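Local atomic coordinates of putative immunoglobulin-blocking virulence protein (Mycoplasma mycoides subsp. capri, PDB entry 7ADK), a protein that probably acts as a virulence factor that blocks host immunoglobulin, working as a complex with a lipoprotein. Residues A[612-620]-A[641-652]. Numbering follows the deposited sequence.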
ATOM      1  N   SER A 612      16.889  16.108  -4.743  1.00 66.60           N
ATOM      2  CA  SER A 612      17.214  15.278  -3.572  1.00 66.60           C
ATOM      3  C   SER A 612      18.634  14.701  -3.541  1.00 66.60           C
ATOM      4  O   SER A 612      19.194  14.490  -2.470  1.00 66.60           O
ATOM      5  CB  SER A 612      16.258  14.097  -3.492  1.00 66.60           C
ATOM      6  OG  SER A 612      14.933  14.548  -3.449  1.00 66.60           O
ATOM      7  N   ARG A 613      19.247  14.435  -4.697  1.00 72.81           N
ATOM      8  CA  ARG A 613      20.624  13.921  -4.765  1.00 72.81           C
ATOM      9  C   ARG A 613      21.677  15.028  -4.717  1.00 72.81           C
ATOM     10  O   ARG A 613      22.837  14.708  -4.514  1.00 72.81           O
ATOM     11  CB  ARG A 613      20.819  13.066  -6.020  1.00 72.81           C
ATOM     12  CG  ARG A 613      19.904  11.845  -6.115  1.00 72.81           C
ATOM     13  CD  ARG A 613      20.091  11.181  -7.470  1.00 72.81           C
ATOM     14  NE  ARG A 613      19.127  10.109  -7.711  1.00 72.81           N
ATOM     15  CZ  ARG A 613      18.749   9.633  -8.879  1.00 72.81           C
ATOM     16  NH1 ARG A 613      19.205  10.090  -9.996  1.00 72.81           N
ATOM     17  NH2 ARG A 613      17.889   8.683  -8.950  1.00 72.81           N
ATOM     18  N   VAL A 614      21.317  16.302  -4.894  1.00 68.70           N
ATOM     19  CA  VAL A 614      22.258  17.419  -5.077  1.00 68.70           C
ATOM     20  C   VAL A 614      22.058  18.469  -3.993  1.00 68.70           C
ATOM     21  O   VAL A 614      21.206  19.351  -4.067  1.00 68.70           O
ATOM     22  CB  VAL A 614      22.236  17.935  -6.526  1.00 68.70           C
ATOM     23  CG1 VAL A 614      20.860  18.241  -7.105  1.00 68.70           C
ATOM     24  CG2 VAL A 614      23.116  19.158  -6.724  1.00 68.70           C
ATOM     25  N   THR A 615      22.848  18.348  -2.929  1.00 68.95           N
ATOM     26  CA  THR A 615      22.516  18.894  -1.603  1.00 68.95           C
ATOM     27  C   THR A 615      22.667  20.410  -1.465  1.00 68.95           C
ATOM     28  O   THR A 615      22.163  20.984  -0.502  1.00 68.95           O
ATOM     29  CB  THR A 615      23.320  18.195  -0.494  1.00 68.95           C
ATOM     30  OG1 THR A 615      24.694  18.492  -0.584  1.00 68.95           O
ATOM     31  CG2 THR A 615      23.173  16.678  -0.543  1.00 68.95           C
ATOM     32  N   GLY A 616      23.355  21.082  -2.395  1.00 69.49           N
ATOM     33  CA  GLY A 616      23.577  22.532  -2.326  1.00 69.49           C
ATOM     34  C   GLY A 616      22.401  23.406  -2.778  1.00 69.49           C
ATOM     35  O   GLY A 616      22.296  24.555  -2.357  1.00 69.49           O
ATOM     36  N   ILE A 617      21.486  22.883  -3.592  1.00 66.86           N
ATOM     37  CA  ILE A 617      20.366  23.635  -4.167  1.00 66.86           C
ATOM     38  C   ILE A 617      19.234  23.804  -3.143  1.00 66.86           C
ATOM     39  O   ILE A 617      18.733  22.828  -2.583  1.00 66.86           O
ATOM     40  CB  ILE A 617      19.874  22.969  -5.469  1.00 66.86           C
ATOM     41  CG1 ILE A 617      21.024  22.859  -6.483  1.00 66.86           C
ATOM     42  CG2 ILE A 617      18.707  23.746  -6.093  1.00 66.86           C
ATOM     43  CD1 ILE A 617      20.691  22.053  -7.717  1.00 66.86           C
ATOM     44  N   LYS A 618      18.797  25.044  -2.916  1.00 65.16           N
ATOM     45  CA  LYS A 618      17.739  25.388  -1.945  1.00 65.16           C
ATOM     46  C   LYS A 618      16.527  26.081  -2.567  1.00 65.16           C
ATOM     47  O   LYS A 618      15.520  26.295  -1.911  1.00 65.16           O
ATOM     48  CB  LYS A 618      18.376  26.223  -0.820  1.00 65.16           C
ATOM     49  CG  LYS A 618      19.227  25.339   0.109  1.00 65.16           C
ATOM     50  CD  LYS A 618      20.020  26.124   1.151  1.00 65.16           C
ATOM     51  CE  LYS A 618      21.212  26.915   0.603  1.00 65.16           C
ATOM     52  NZ  LYS A 618      22.359  26.076   0.199  1.00 65.16           N
ATOM     53  N   SER A 619      16.597  26.438  -3.833  1.00 64.17           N
ATOM     54  CA  SER A 619      15.719  27.391  -4.496  1.00 64.17           C
ATOM     55  C   SER A 619      15.783  27.204  -6.014  1.00 64.17           C
ATOM     56  O   SER A 619      16.650  26.498  -6.520  1.00 64.17           O
ATOM     57  CB  SER A 619      16.188  28.797  -4.104  1.00 64.17           C
ATOM     58  OG  SER A 619      17.528  29.048  -4.467  1.00 64.17           O
ATOM     59  N   LEU A 620      14.924  27.882  -6.767  1.00 67.18           N
ATOM     60  CA  LEU A 620      15.090  28.066  -8.220  1.00 67.18           C
ATOM     61  C   LEU A 620      16.124  29.166  -8.584  1.00 67.18           C
ATOM     62  O   LEU A 620      16.100  29.673  -9.703  1.00 67.18           O
ATOM     63  CB  LEU A 620      13.713  28.299  -8.875  1.00 67.18           C
ATOM     64  CG  LEU A 620      12.970  27.031  -9.322  1.00 67.18           C
ATOM     65  CD1 LEU A 620      12.768  26.022  -8.212  1.00 67.18           C
ATOM     66  CD2 LEU A 620      11.595  27.409  -9.859  1.00 67.18           C
ATOM     67  N   LEU A 641       8.544  20.600  -6.958  1.00 55.04           N
ATOM     68  CA  LEU A 641       9.942  20.837  -6.631  1.00 55.04           C
ATOM     69  C   LEU A 641      10.338  20.035  -5.397  1.00 55.04           C
ATOM     70  O   LEU A 641       9.916  20.357  -4.301  1.00 55.04           O
ATOM     71  CB  LEU A 641      10.128  22.345  -6.399  1.00 55.04           C
ATOM     72  CG  LEU A 641      11.543  22.760  -5.970  1.00 55.04           C
ATOM     73  CD1 LEU A 641      12.556  22.540  -7.083  1.00 55.04           C
ATOM     74  CD2 LEU A 641      11.558  24.218  -5.548  1.00 55.04           C
ATOM     75  N   THR A 642      11.187  19.034  -5.552  1.00 57.44           N
ATOM     76  CA  THR A 642      11.769  18.306  -4.420  1.00 57.44           C
ATOM     77  C   THR A 642      13.182  18.811  -4.149  1.00 57.44           C
ATOM     78  O   THR A 642      13.984  18.963  -5.061  1.00 57.44           O
ATOM     79  CB  THR A 642      11.737  16.787  -4.611  1.00 57.44           C
ATOM     80  OG1 THR A 642      10.458  16.347  -4.992  1.00 57.44           O
ATOM     81  CG2 THR A 642      12.091  16.072  -3.316  1.00 57.44           C
ATOM     82  N   LEU A 643      13.472  19.094  -2.885  1.00 59.31           N
ATOM     83  CA  LEU A 643      14.711  19.634  -2.371  1.00 59.31           C
ATOM     84  C   LEU A 643      15.332  18.660  -1.376  1.00 59.31           C
ATOM     85  O   LEU A 643      14.645  18.000  -0.602  1.00 59.31           O
ATOM     86  CB  LEU A 643      14.417  20.989  -1.715  1.00 59.31           C
ATOM     87  CG  LEU A 643      13.929  22.085  -2.666  1.00 59.31           C
ATOM     88  CD1 LEU A 643      13.514  23.319  -1.891  1.00 59.31           C
ATOM     89  CD2 LEU A 643      14.996  22.461  -3.676  1.00 59.31           C
ATOM     90  N   TYR A 644      16.649  18.615  -1.331  1.00 60.33           N
ATOM     91  CA  TYR A 644      17.341  17.971  -0.236  1.00 60.33           C
ATOM     92  C   TYR A 644      17.135  18.721   1.080  1.00 60.33           C
ATOM     93  O   TYR A 644      17.337  19.936   1.136  1.00 60.33           O
ATOM     94  CB  TYR A 644      18.811  17.838  -0.567  1.00 60.33           C
ATOM     95  CG  TYR A 644      19.582  17.171   0.536  1.00 60.33           C
ATOM     96  CD1 TYR A 644      19.458  15.788   0.728  1.00 60.33           C
ATOM     97  CD2 TYR A 644      20.388  17.934   1.394  1.00 60.33           C
ATOM     98  CE1 TYR A 644      20.178  15.162   1.748  1.00 60.33           C
ATOM     99  CE2 TYR A 644      21.123  17.305   2.403  1.00 60.33           C
ATOM    100  CZ  TYR A 644      21.031  15.914   2.566  1.00 60.33           C
ATOM    101  OH  TYR A 644      21.791  15.281   3.479  1.00 60.33           O
ATOM    102  N   ASN A 645      16.797  18.000   2.155  1.00 62.10           N
ATOM    103  CA  ASN A 645      16.966  18.489   3.519  1.00 62.10           C
ATOM    104  C   ASN A 645      17.312  17.378   4.516  1.00 62.10           C
ATOM    105  O   ASN A 645      16.934  16.227   4.342  1.00 62.10           O
ATOM    106  CB  ASN A 645      15.755  19.310   3.975  1.00 62.10           C
ATOM    107  CG  ASN A 645      16.121  20.226   5.120  1.00 62.10           C
ATOM    108  OD1 ASN A 645      17.266  20.599   5.310  1.00 62.10           O
ATOM    109  ND2 ASN A 645      15.199  20.591   5.949  1.00 62.10           N
ATOM    110  N   ASN A 646      18.036  17.758   5.559  1.00 65.21           N
ATOM    111  CA  ASN A 646      18.877  16.912   6.401  1.00 65.21           C
ATOM    112  C   ASN A 646      18.501  17.001   7.893  1.00 65.21           C
ATOM    113  O   ASN A 646      18.752  16.084   8.673  1.00 65.21           O
ATOM    114  CB  ASN A 646      20.300  17.444   6.147  1.00 65.21           C
ATOM    115  CG  ASN A 646      21.438  16.532   6.547  1.00 65.21           C
ATOM    116  OD1 ASN A 646      21.296  15.554   7.238  1.00 65.21           O
ATOM    117  ND2 ASN A 646      22.621  16.817   6.092  1.00 65.21           N
ATOM    118  N   GLU A 647      17.884  18.110   8.288  1.00 65.89           N
ATOM    119  CA  GLU A 647      17.518  18.494   9.649  1.00 65.89           C
ATOM    120  C   GLU A 647      16.037  18.882   9.704  1.00 65.89           C
ATOM    121  O   GLU A 647      15.427  19.129   8.670  1.00 65.89           O
ATOM    122  CB  GLU A 647      18.381  19.671  10.122  1.00 65.89           C
ATOM    123  CG  GLU A 647      19.856  19.333  10.383  1.00 65.89           C
ATOM    124  CD  GLU A 647      20.840  19.607   9.241  1.00 65.89           C
ATOM    125  OE1 GLU A 647      20.551  20.389   8.309  1.00 65.89           O
ATOM    126  OE2 GLU A 647      21.950  19.029   9.286  1.00 65.89           O
ATOM    127  N   SER A 648      15.452  18.949  10.903  1.00 65.86           N
ATOM    128  CA  SER A 648      14.050  19.335  11.142  1.00 65.86           C
ATOM    129  C   SER A 648      13.706  20.763  10.706  1.00 65.86           C
ATOM    130  O   SER A 648      12.540  21.089  10.530  1.00 65.86           O
ATOM    131  CB  SER A 648      13.726  19.178  12.623  1.00 65.86           C
ATOM    132  OG  SER A 648      14.507  20.069  13.397  1.00 65.86           O
ATOM    133  N   TYR A 649      14.714  21.612  10.529  1.00 64.86           N
ATOM    134  CA  TYR A 649      14.606  22.966  10.019  1.00 64.86           C
ATOM    135  C   TYR A 649      15.057  23.032   8.557  1.00 64.86           C
ATOM    136  O   TYR A 649      16.063  22.449   8.169  1.00 64.86           O
ATOM    137  CB  TYR A 649      15.392  23.926  10.925  1.00 64.86           C
ATOM    138  CG  TYR A 649      16.853  23.585  11.154  1.00 64.86           C
ATOM    139  CD1 TYR A 649      17.231  22.773  12.236  1.00 64.86           C
ATOM    140  CD2 TYR A 649      17.837  24.090  10.292  1.00 64.86           C
ATOM    141  CE1 TYR A 649      18.587  22.465  12.447  1.00 64.86           C
ATOM    142  CE2 TYR A 649      19.196  23.788  10.505  1.00 64.86           C
ATOM    143  CZ  TYR A 649      19.575  22.970  11.584  1.00 64.86           C
ATOM    144  OH  TYR A 649      20.886  22.686  11.794  1.00 64.86           O
ATOM    145  N   PHE A 650      14.332  23.763   7.720  1.00 65.11           N
ATOM    146  CA  PHE A 650      14.835  24.131   6.404  1.00 65.11           C
ATOM    147  C   PHE A 650      15.716  25.377   6.534  1.00 65.11           C
ATOM    148  O   PHE A 650      15.224  26.497   6.608  1.00 65.11           O
ATOM    149  CB  PHE A 650      13.663  24.311   5.432  1.00 65.11           C
ATOM    150  CG  PHE A 650      14.075  24.809   4.064  1.00 65.11           C
ATOM    151  CD1 PHE A 650      14.968  24.059   3.284  1.00 65.11           C
ATOM    152  CD2 PHE A 650      13.596  26.038   3.586  1.00 65.11           C
ATOM    153  CE1 PHE A 650      15.383  24.543   2.036  1.00 65.11           C
ATOM    154  CE2 PHE A 650      14.010  26.521   2.341  1.00 65.11           C
ATOM    155  CZ  PHE A 650      14.905  25.772   1.568  1.00 65.11           C
ATOM    156  N   GLU A 651      17.027  25.185   6.597  1.00 67.88           N
ATOM    157  CA  GLU A 651      18.000  26.270   6.646  1.00 67.88           C
ATOM    158  C   GLU A 651      18.107  26.941   5.279  1.00 67.88           C
ATOM    159  O   GLU A 651      18.325  26.279   4.261  1.00 67.88           O
ATOM    160  CB  GLU A 651      19.348  25.735   7.157  1.00 67.88           C
ATOM    161  CG  GLU A 651      20.314  26.805   7.681  1.00 67.88           C
ATOM    162  CD  GLU A 651      21.109  27.556   6.611  1.00 67.88           C
ATOM    163  OE1 GLU A 651      21.296  27.047   5.487  1.00 67.88           O
ATOM    164  OE2 GLU A 651      21.597  28.665   6.908  1.00 67.88           O
ATOM    165  N   ILE A 652      17.928  28.260   5.230  1.00 68.23           N
ATOM    166  CA  ILE A 652      18.107  29.052   4.013  1.00 68.23           C
ATOM    167  C   ILE A 652      18.754  30.405   4.338  1.00 68.23           C
ATOM    168  O   ILE A 652      18.383  31.062   5.306  1.00 68.23           O
ATOM    169  CB  ILE A 652      16.787  29.111   3.203  1.00 68.23           C
ATOM    170  CG1 ILE A 652      16.980  29.784   1.835  1.00 68.23           C
ATOM    171  CG2 ILE A 652      15.645  29.784   3.959  1.00 68.23           C
ATOM    172  CD1 ILE A 652      15.923  29.411   0.807  1.00 68.23           C
TER
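This is a packing contact between neighbouring turns of a parallel beta-sheet region that resembles a leucine-rich-repeat solenoid. Loop 612-620 follows strand 608-610 and packs on strand 640-643, the next strand of the parallel sheet, and on strand 650-652, which belongs to a second parallel sheet. No hydrogen bond joins the two segments directly. Thr615 and Tyr644 lie side by side. The methyl CG2 of Thr615 sits over the centre of one ring face, a CH-pi contact with CG2 3.6 Å from the Tyr644 ring centroid and 11° off the normal. With chi1 at -180°, the Tyr644 ring swings away from its own backbone N and lies alongside Thr615. Both residues also pack on Thr683 of the lipoprotein chain, so this end of the contact belongs to the interface. Further in, Leu643 CD1 meets the Lys618 carbonyl O at 3.6 Å. The same oxygen lies at the edge of the Phe650 ring, near its plane, and accepts a hydrogen bond from Tyr707 of helix 698-709. Lys618 CD passes 3.5 Å from Glu651 O, and the chain then bends so that NZ hydrogen-bonds Gly616 O. At the far end, Leu620 CD1 lies against Leu641 CD2, 3.4 Å away.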